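Local coordinates for protein 2,3-dihydroxybenzoate-AMP ligase (Mycobacterium smegmatis, PDB 5KEI) that is an AMP-binding enzyme of the ANL superfamily, combining a large N-terminal part made of layered sheets and helices with a smaller C-terminal domain, at residues F183-W186 against A187-T190; R162-V165 against R166-D170; A132-T135 against H136-E139; P303-A306 against K307-Q311. All coordinates share one frame; numbering follows the deposited sequence.

In the fold
All four contacts are local, each between segments that adjoin in the chain, so they follow in series and none nests or crosses. Interaction 3 comes first, in helix 131-141; strand 145-149 then leads to interaction 2, at the end of helix 158-167, and strand 173-177 to interaction 1, where strand 184-185 passes into helix 186-190. Helices of interactions 2 and 3 line the seven-stranded mixed sheet, whose edge strand lies in interaction 1; the three are neighbours: H168 packs on T135 and E139 between interactions 2 and 3, and F183 lies on R162 between 1 and 2. Interaction 4, in helix 303-310 beside the nine-stranded sheet, stands apart, its nearest atoms about 21 Å from interaction 3.

Interaction 1 (F183-W186 against A187-T190); sequences FLSW and AEVT
T190 folds back under W186, one helical turn earlier, and each atom of its short side chain has a definite neighbour there. CB lies 3.4 Å from W186 O. From CB the hydroxyl branch turns to the same carbonyl: OG1 donates to W186 O at 2.7 Å, while the backbone N of T190 donates to W186 O at 3.0 Å. The two donors reach that oxygen from opposite faces of its carbonyl plane; the OG1 bond and CG2's seat on the ring hold chi1. With chi1 at 59°, OG1 sits between the backbone N and the carbonyl carbon, and the methyl branch is thereby carried over the indole. There CG2 makes a CH-pi contact, 3.4 Å from the centroid of the six-membered ring and 6° off the ring normal, so it rests over the middle of one face. On the five-membered ring, NE1 is hydrogen-bonded to E107. One residue earlier in the same turn, S185 O accepts from V189 N at 2.9 Å in a nearly straight bond (165° at the hydrogen). Beside it, L184 CD2 meets V189 CG2 at 3.9 Å as the two side chains cross obliquely. S185 holds the N-cap position, and the whole is a strand-to-helix junction: edge strand 184-185, paired in parallel with 173-177, runs straight into the short helix 186-190 at the border of the seven-stranded sheet.

Interaction 2 (R162-V165 against R166-D170); sequences RELV and RSHPD
The imidazole of H168 presents its edge to L164 O, which lies near the ring plane with H168 CD2 3.8 Å from L164 O; L164 CD1 approaches H168 CD2 at 4.2 Å. Outside the two segments, T135 and E139 of helix 131-141 pack against this ring. The other flat pair, the carboxylate of E163 and the guanidinium of R166, is nearly coplanar (25° between planes), but E163 OE1 stays 4.3 Å from R166 NE, too far for a salt bridge, and any attraction is probably modest at this solvent-facing place. L164 O accepts from H168 N at 2.8 Å. Near it, S167 OG lies 3.2 Å from both L164 O and E163 O, and its single proton could go to either; a chi1 of 56° brings the hydroxyl over this pair of carbonyls. At the next carbonyl in line, P169 N sits 3.3 Å from V165 O and has no hydrogen to give, while P169 CA makes a CA-H...O contact with V165 O. H168 departs from helical backbone angles at just this point, an arrangement typical of a helix C-terminus closed by a proline soon after the last helical residue.

Interaction 3 (A132-T135 against H136-E139); sequences AELT and HFAE
Between A132-T135 and H136-E139 the backbone is regular alpha-helix, with four successive i to i+4 hydrogen bonds at nearly straight angles: H136 N to A132 O and E139 N to T135 O are each 3.1 Å, F137 N to E133 O and A138 N to L134 O each 2.8 Å. The side chain doing most across this turn is F137. Its CG is anti to the carbonyl carbon (chi1 -65°), which swings the phenyl back along the helix toward E133. As a result E133 O, already the acceptor of the F137 amide, also lies 3.2 Å above one face of the ring, offset toward its rim. E133 CB comes up to the ring farther along, 4.0 Å from F137 CE2. L134 approaches the ring at an oblique inclination, touching with its CD2 branch, 4.0 Å from F137 CD2. Thus two consecutive residues of the preceding turn, E133 and L134, both line the phenyl. The carboxylate of E133 takes no part in this: the chain bends at chi2, and OE1 accepts from R130 N just ahead of the helix. Beyond the segments, H129 meets the F137 ring edge-to-face, while F137, L134 and A138 all rest on strand 97-101. T135 packs instead on L164 and S167 of helix 158-167. The helix therefore has one flank on the sheet and another against helix 158-167, the pattern of neighbouring helices covering a largely parallel sheet in a layered alpha/beta domain.

Interaction 4 (P303-A306 against K307-Q311); sequences PALA and KLWAQ
L305 and W309 are brought together by complementary first torsions: in L305, CG is anti to the backbone N (chi1 -168°), whereas in W309 it is anti to the carbonyl carbon (chi1 -75°), so the leucine extends outward, with CD1 leaning toward the next turn, and the indole swings back to meet it. They belong to helix 303-310 of a beta-alpha-beta crossover, which joins strands 298-301 and 325-328, parallel neighbours in the nine-stranded sheet. L305 CD1 is 3.8 Å from W309 CD1, and L305 CG comes within 3.7 Å of W309 NE1, so it is the pyrrole part of the indole that the leucine touches. The same L305 methyl also meets L308 CD2 at 3.9 Å, forming an apolar patch one turn long. Beneath it the backbone is bonded i to i+4 throughout: W309 N donates to L305 O at 3.0 Å, with K307 N to P303 O, L308 N to A304 O and A310 N to A306 O alongside. P303 stands in the first turn, where its lack of an amide hydrogen costs no helical bond. Outside the segments, W309 packs on helix 284-294 and on T299 and L301 of the preceding strand, while A306, K307 and A310 face helix 335-344. The tryptophan is thus wedged between its own helix, another helix and the sheet. Its ring nitrogen has a polar partner in P282 O, a hydrogen bond made by NE1, the atom L305 CG also approaches, and W309 CD1 lies 3.2 Å from L305 O.

Interaction 1 (F183-W186 against A187-T190)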
loop_
_atom_site.group_PDB
_atom_site.type_symbol
_atom_site.label_atom_id
_atom_site.label_comp_id
_atom_site.label_asym_id
_atom_site.label_seq_id
_atom_site.Cartn_x
_atom_site.Cartn_y
_atom_site.Cartn_z
ATOM N N PHE A 183 19.382 20.940 -8.829
ATOM C CA PHE A 183 18.927 20.489 -7.526
ATOM C C PHE A 183 20.069 19.997 -6.666
ATOM O O PHE A 183 21.231 20.119 -7.045
ATOM C CB PHE A 183 17.890 19.385 -7.678
ATOM C CG PHE A 183 16.749 19.753 -8.561
ATOM C CD1 PHE A 183 15.793 20.653 -8.133
ATOM C CD2 PHE A 183 16.619 19.187 -9.820
ATOM C CE1 PHE A 183 14.724 20.986 -8.942
ATOM C CE2 PHE A 183 15.547 19.515 -10.637
ATOM C CZ PHE A 183 14.599 20.416 -10.199
ATOM N N LEU A 184 19.714 19.446 -5.506
ATOM C CA LEU A 184 20.669 18.898 -4.542
ATOM C C LEU A 184 21.123 17.492 -4.927
ATOM O O LEU A 184 20.356 16.729 -5.511
ATOM C CB LEU A 184 20.044 18.865 -3.149
ATOM C CG LEU A 184 19.834 20.184 -2.413
ATOM C CD1 LEU A 184 18.606 20.101 -1.505
ATOM C CD2 LEU A 184 21.071 20.521 -1.611
ATOM N N SER A 185 22.368 17.153 -4.596
ATOM C CA SER A 185 22.887 15.805 -4.828
ATOM C C SER A 185 22.648 14.951 -3.598
ATOM O O SER A 185 23.059 15.333 -2.502
ATOM C CB SER A 185 24.380 15.827 -5.150
ATOM O OG SER A 185 24.868 14.523 -5.436
ATOM N N TRP A 186 21.990 13.804 -3.777
ATOM C CA TRP A 186 21.704 12.916 -2.656
ATOM C C TRP A 186 23.006 12.450 -2.010
ATOM O O TRP A 186 23.112 12.385 -0.788
ATOM C CB TRP A 186 20.869 11.716 -3.106
ATOM C CG TRP A 186 20.761 10.638 -2.059
ATOM C CD1 TRP A 186 21.502 9.490 -1.978
ATOM C CD2 TRP A 186 19.865 10.614 -0.935
ATOM N NE1 TRP A 186 21.115 8.754 -0.882
ATOM C CE2 TRP A 186 20.113 9.422 -0.228
ATOM C CE3 TRP A 186 18.882 11.486 -0.462
ATOM C CZ2 TRP A 186 19.414 9.084 0.919
ATOM C CZ3 TRP A 186 18.193 11.149 0.670
ATOM C CH2 TRP A 186 18.457 9.957 1.353
ATOM N N ALA A 187 23.998 12.155 -2.847
ATOM C CA ALA A 187 25.313 11.736 -2.381
ATOM C C ALA A 187 25.954 12.820 -1.531
ATOM O O ALA A 187 26.443 12.544 -0.436
ATOM C CB ALA A 187 26.217 11.388 -3.564
ATOM N N GLU A 188 25.944 14.051 -2.036
ATOM C CA GLU A 188 26.524 15.178 -1.312
ATOM C C GLU A 188 25.862 15.334 0.045
ATOM O O GLU A 188 26.539 15.395 1.065
ATOM C CB GLU A 188 26.386 16.482 -2.106
ATOM C CG GLU A 188 27.456 16.717 -3.163
ATOM C CD GLU A 188 27.272 18.051 -3.891
ATOM O OE1 GLU A 188 26.570 18.940 -3.349
ATOM O OE2 GLU A 188 27.824 18.203 -5.006
ATOM N N VAL A 189 24.534 15.384 0.048
ATOM C CA VAL A 189 23.803 15.714 1.263
ATOM C C VAL A 189 23.923 14.620 2.335
ATOM O O VAL A 189 24.060 14.923 3.518
ATOM C CB VAL A 189 22.311 15.980 0.964
ATOM C CG1 VAL A 189 21.571 16.368 2.237
ATOM C CG2 VAL A 189 22.170 17.074 -0.083
ATOM N N THR A 190 23.892 13.355 1.930
ATOM C CA THR A 190 23.859 12.267 2.907
ATOM C C THR A 190 25.250 11.752 3.292
ATOM O O THR A 190 25.491 11.364 4.440
ATOM C CB THR A 190 23.010 11.101 2.388
ATOM O OG1 THR A 190 23.560 10.620 1.160
ATOM C CG2 THR A 190 21.600 11.571 2.134
#

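Interaction 2 (R162-V165 against R166-D170)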
loop_
_atom_site.group_PDB
_atom_site.type_symbol
_atom_site.label_atom_id
_atom_site.label_comp_id
_atom_site.label_asym_id
_atom_site.label_seq_id
_atom_site.Cartn_x
_atom_site.Cartn_y
_atom_site.Cartn_z
ATOM N N ARG A 162 10.992 19.508 -11.672
ATOM C CA ARG A 162 10.852 20.910 -12.061
ATOM C C ARG A 162 9.386 21.314 -12.159
ATOM O O ARG A 162 8.987 22.344 -11.620
ATOM C CB ARG A 162 11.586 21.191 -13.384
ATOM C CG ARG A 162 13.112 21.284 -13.224
ATOM C CD ARG A 162 13.831 21.782 -14.467
ATOM N NE ARG A 162 14.069 20.718 -15.435
ATOM C CZ ARG A 162 15.228 20.079 -15.590
ATOM N NH1 ARG A 162 16.281 20.387 -14.840
ATOM N NH2 ARG A 162 15.332 19.124 -16.501
ATOM N N GLU A 163 8.566 20.498 -12.806
ATOM C CA GLU A 163 7.153 20.841 -12.891
ATOM C C GLU A 163 6.446 20.636 -11.544
ATOM O O GLU A 163 5.451 21.307 -11.262
ATOM C CB GLU A 163 6.469 20.037 -14.000
ATOM C CG GLU A 163 7.062 20.235 -15.423
ATOM C CD GLU A 163 7.356 21.701 -15.814
ATOM O OE1 GLU A 163 6.730 22.654 -15.277
ATOM O OE2 GLU A 163 8.235 21.893 -16.688
ATOM N N LEU A 164 6.976 19.741 -10.703
ATOM C CA LEU A 164 6.403 19.495 -9.372
ATOM C C LEU A 164 6.543 20.684 -8.410
ATOM O O LEU A 164 5.576 21.083 -7.755
ATOM C CB LEU A 164 7.043 18.265 -8.721
ATOM C CG LEU A 164 6.350 17.900 -7.408
ATOM C CD1 LEU A 164 4.893 17.552 -7.681
ATOM C CD2 LEU A 164 7.053 16.766 -6.666
ATOM N N VAL A 165 7.751 21.227 -8.303
ATOM C CA VAL A 165 7.987 22.350 -7.410
ATOM C C VAL A 165 7.285 23.605 -7.933
ATOM O O VAL A 165 6.910 24.481 -7.146
ATOM C CB VAL A 165 9.504 22.640 -7.217
ATOM C CG1 VAL A 165 9.704 23.780 -6.234
ATOM C CG2 VAL A 165 10.239 21.401 -6.702
ATOM N N ARG A 166 7.095 23.697 -9.249
ATOM C CA ARG A 166 6.404 24.855 -9.812
ATOM C C ARG A 166 4.965 24.923 -9.295
ATOM O O ARG A 166 4.492 25.983 -8.880
ATOM C CB ARG A 166 6.403 24.821 -11.344
ATOM C CG ARG A 166 5.819 26.084 -11.969
ATOM C CD ARG A 166 5.002 25.789 -13.210
ATOM N NE ARG A 166 3.888 24.887 -12.908
ATOM C CZ ARG A 166 2.714 25.267 -12.407
ATOM N NH1 ARG A 166 2.471 26.550 -12.153
ATOM N NH2 ARG A 166 1.770 24.363 -12.171
ATOM N N SER A 167 4.278 23.785 -9.311
ATOM C CA SER A 167 2.893 23.714 -8.854
ATOM C C SER A 167 2.783 23.532 -7.335
ATOM O O SER A 167 1.730 23.777 -6.747
ATOM C CB SER A 167 2.163 22.573 -9.566
ATOM O OG SER A 167 2.847 21.360 -9.375
ATOM N N HIS A 168 3.864 23.092 -6.704
ATOM C CA HIS A 168 3.864 22.928 -5.256
ATOM C C HIS A 168 5.148 23.474 -4.654
ATOM O O HIS A 168 6.104 22.731 -4.429
ATOM C CB HIS A 168 3.654 21.463 -4.896
ATOM C CG HIS A 168 2.346 20.926 -5.379
ATOM N ND1 HIS A 168 1.186 21.019 -4.640
ATOM C CD2 HIS A 168 2.007 20.319 -6.540
ATOM C CE1 HIS A 168 0.190 20.479 -5.320
ATOM N NE2 HIS A 168 0.660 20.051 -6.478
ATOM N N PRO A 169 5.163 24.793 -4.394
ATOM C CA PRO A 169 6.337 25.530 -3.917
ATOM C C PRO A 169 6.788 25.042 -2.551
ATOM O O PRO A 169 7.974 25.141 -2.241
ATOM C CB PRO A 169 5.845 26.980 -3.845
ATOM C CG PRO A 169 4.639 27.017 -4.711
ATOM C CD PRO A 169 4.001 25.679 -4.570
ATOM N N ASP A 170 5.859 24.505 -1.763
ATOM C CA ASP A 170 6.179 23.940 -0.445
ATOM C C ASP A 170 7.217 22.821 -0.522
ATOM O O ASP A 170 7.899 22.525 0.463
ATOM C CB ASP A 170 4.916 23.415 0.239
ATOM C CG ASP A 170 3.977 24.533 0.674
ATOM O OD1 ASP A 170 4.451 25.677 0.874
ATOM O OD2 ASP A 170 2.766 24.260 0.831
#

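Interaction 3 (A132-T135 against H136-E139)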
loop_
_atom_site.group_PDB
_atom_site.type_symbol
_atom_site.label_atom_id
_atom_site.label_comp_id
_atom_site.label_asym_id
_atom_site.label_seq_id
_atom_site.Cartn_x
_atom_site.Cartn_y
_atom_site.Cartn_z
ATOM N N ALA A 132 1.162 13.513 -12.524
ATOM C CA ALA A 132 -0.173 13.644 -11.965
ATOM C C ALA A 132 -0.246 13.034 -10.545
ATOM O O ALA A 132 -0.704 13.696 -9.605
ATOM C CB ALA A 132 -1.192 13.002 -12.893
ATOM N N GLU A 133 0.231 11.793 -10.396
ATOM C CA GLU A 133 0.276 11.109 -9.092
ATOM C C GLU A 133 1.094 11.875 -8.042
ATOM O O GLU A 133 0.593 12.210 -6.966
ATOM C CB GLU A 133 0.856 9.701 -9.237
ATOM C CG GLU A 133 -0.020 8.719 -9.993
ATOM C CD GLU A 133 0.011 8.919 -11.500
ATOM O OE1 GLU A 133 1.095 9.216 -12.057
ATOM O OE2 GLU A 133 -1.057 8.768 -12.130
ATOM N N LEU A 134 2.357 12.131 -8.364
ATOM C CA LEU A 134 3.266 12.801 -7.450
ATOM C C LEU A 134 2.734 14.165 -7.022
ATOM O O LEU A 134 2.864 14.557 -5.852
ATOM C CB LEU A 134 4.658 12.946 -8.077
ATOM C CG LEU A 134 5.518 11.675 -8.232
ATOM C CD1 LEU A 134 7.010 11.980 -8.075
ATOM C CD2 LEU A 134 5.103 10.542 -7.284
ATOM N N THR A 135 2.121 14.878 -7.964
ATOM C CA THR A 135 1.525 16.188 -7.682
ATOM C C THR A 135 0.420 16.081 -6.639
ATOM O O THR A 135 0.415 16.809 -5.651
ATOM C CB THR A 135 0.976 16.827 -8.970
ATOM O OG1 THR A 135 2.063 17.444 -9.662
ATOM C CG2 THR A 135 -0.084 17.871 -8.674
ATOM N N HIS A 136 -0.501 15.156 -6.859
ATOM C CA HIS A 136 -1.566 14.884 -5.905
ATOM C C HIS A 136 -1.010 14.392 -4.560
ATOM O O HIS A 136 -1.499 14.806 -3.509
ATOM C CB HIS A 136 -2.544 13.869 -6.500
ATOM C CG HIS A 136 -3.617 13.431 -5.552
ATOM N ND1 HIS A 136 -4.682 14.241 -5.208
ATOM C CD2 HIS A 136 -3.802 12.265 -4.901
ATOM C CE1 HIS A 136 -5.467 13.591 -4.372
ATOM N NE2 HIS A 136 -4.962 12.388 -4.166
ATOM N N PHE A 137 0.011 13.529 -4.584
ATOM C CA PHE A 137 0.671 13.095 -3.333
ATOM C C PHE A 137 1.271 14.285 -2.554
ATOM O O PHE A 137 1.062 14.399 -1.350
ATOM C CB PHE A 137 1.762 12.043 -3.603
ATOM C CG PHE A 137 1.228 10.736 -4.141
ATOM C CD1 PHE A 137 -0.088 10.369 -3.926
ATOM C CD2 PHE A 137 2.038 9.887 -4.872
ATOM C CE1 PHE A 137 -0.591 9.175 -4.435
ATOM C CE2 PHE A 137 1.550 8.696 -5.383
ATOM C CZ PHE A 137 0.226 8.342 -5.164
ATOM N N ALA A 138 1.988 15.170 -3.247
ATOM C CA ALA A 138 2.556 16.379 -2.627
ATOM C C ALA A 138 1.493 17.219 -1.931
ATOM O O ALA A 138 1.681 17.659 -0.792
ATOM C CB ALA A 138 3.281 17.230 -3.672
ATOM N N GLU A 139 0.385 17.439 -2.635
ATOM C CA GLU A 139 -0.767 18.150 -2.093
ATOM C C GLU A 139 -1.371 17.471 -0.865
ATOM O O GLU A 139 -1.682 18.136 0.121
ATOM C CB GLU A 139 -1.842 18.305 -3.173
ATOM C CG GLU A 139 -2.545 19.651 -3.165
ATOM C CD GLU A 139 -2.918 20.127 -4.567
ATOM O OE1 GLU A 139 -3.276 19.286 -5.430
ATOM O OE2 GLU A 139 -2.843 21.355 -4.806
#

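Interaction 4 (P303-A306 against K307-Q311)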
loop_
_atom_site.group_PDB
_atom_site.type_symbol
_atom_site.label_atom_id
_atom_site.label_comp_id
_atom_site.label_asym_id
_atom_site.label_seq_id
_atom_site.Cartn_x
_atom_site.Cartn_y
_atom_site.Cartn_z
ATOM N N PRO A 303 1.678 -13.163 -9.650
ATOM C CA PRO A 303 1.425 -14.397 -10.407
ATOM C C PRO A 303 1.940 -14.414 -11.857
ATOM O O PRO A 303 2.476 -15.441 -12.283
ATOM C CB PRO A 303 -0.099 -14.494 -10.398
ATOM C CG PRO A 303 -0.488 -13.858 -9.104
ATOM C CD PRO A 303 0.469 -12.713 -8.929
ATOM N N ALA A 304 1.771 -13.322 -12.602
ATOM C CA ALA A 304 2.306 -13.251 -13.967
ATOM C C ALA A 304 3.803 -13.562 -13.996
ATOM O O ALA A 304 4.272 -14.275 -14.871
ATOM C CB ALA A 304 2.039 -11.854 -14.594
ATOM N N LEU A 305 4.546 -13.025 -13.031
ATOM C CA LEU A 305 5.991 -13.181 -13.024
ATOM C C LEU A 305 6.417 -14.537 -12.481
ATOM O O LEU A 305 7.419 -15.103 -12.925
ATOM C CB LEU A 305 6.644 -12.065 -12.214
ATOM C CG LEU A 305 8.158 -11.982 -12.383
ATOM C CD1 LEU A 305 8.550 -12.021 -13.850
ATOM C CD2 LEU A 305 8.714 -10.741 -11.710
ATOM N N ALA A 306 5.661 -15.056 -11.517
ATOM C CA ALA A 306 5.934 -16.385 -10.992
ATOM C C ALA A 306 5.770 -17.432 -12.101
ATOM O O ALA A 306 6.577 -18.360 -12.222
ATOM C CB ALA A 306 5.021 -16.695 -9.815
ATOM N N LYS A 307 4.728 -17.267 -12.916
ATOM C CA LYS A 307 4.445 -18.195 -14.004
ATOM C C LYS A 307 5.532 -18.125 -15.077
ATOM O O LYS A 307 5.978 -19.148 -15.587
ATOM C CB LYS A 307 3.058 -17.913 -14.612
ATOM C CG LYS A 307 2.745 -18.772 -15.824
ATOM C CD LYS A 307 1.248 -18.901 -16.115
ATOM C CE LYS A 307 0.563 -17.578 -16.420
ATOM N NZ LYS A 307 -0.910 -17.758 -16.727
ATOM N N LEU A 308 5.962 -16.911 -15.401
ATOM C CA LEU A 308 7.050 -16.708 -16.349
ATOM C C LEU A 308 8.344 -17.396 -15.885
ATOM O O LEU A 308 8.979 -18.076 -16.681
ATOM C CB LEU A 308 7.274 -15.205 -16.581
ATOM C CG LEU A 308 8.347 -14.808 -17.598
ATOM C CD1 LEU A 308 7.949 -15.227 -18.994
ATOM C CD2 LEU A 308 8.674 -13.307 -17.543
ATOM N N TRP A 309 8.724 -17.252 -14.609
ATOM C CA TRP A 309 9.925 -17.921 -14.081
ATOM C C TRP A 309 9.845 -19.426 -14.178
ATOM O O TRP A 309 10.842 -20.085 -14.442
ATOM C CB TRP A 309 10.171 -17.602 -12.605
ATOM C CG TRP A 309 10.700 -16.254 -12.283
ATOM C CD1 TRP A 309 10.658 -15.141 -13.064
ATOM C CD2 TRP A 309 11.348 -15.872 -11.066
ATOM N NE1 TRP A 309 11.242 -14.088 -12.410
ATOM C CE2 TRP A 309 11.673 -14.510 -11.180
ATOM C CE3 TRP A 309 11.683 -16.554 -9.890
ATOM C CZ2 TRP A 309 12.316 -13.805 -10.158
ATOM C CZ3 TRP A 309 12.327 -15.866 -8.888
ATOM C CH2 TRP A 309 12.640 -14.499 -9.026
ATOM N N ALA A 310 8.667 -19.961 -13.879
ATOM C CA ALA A 310 8.433 -21.401 -13.873
ATOM C C ALA A 310 8.656 -22.004 -15.265
ATOM O O ALA A 310 9.358 -22.999 -15.421
ATOM C CB ALA A 310 7.019 -21.700 -13.376
ATOM N N GLN A 311 8.071 -21.383 -16.283
ATOM C CA GLN A 311 8.245 -21.872 -17.637
ATOM C C GLN A 311 9.565 -21.380 -18.219
ATOM O O GLN A 311 9.747 -21.356 -19.428
ATOM C CB GLN A 311 7.059 -21.454 -18.515
ATOM C CG GLN A 311 6.915 -19.975 -18.727
ATOM C CD GLN A 311 5.598 -19.600 -19.376
ATOM O OE1 GLN A 311 4.586 -20.285 -19.201
ATOM N NE2 GLN A 311 5.603 -18.504 -20.132
#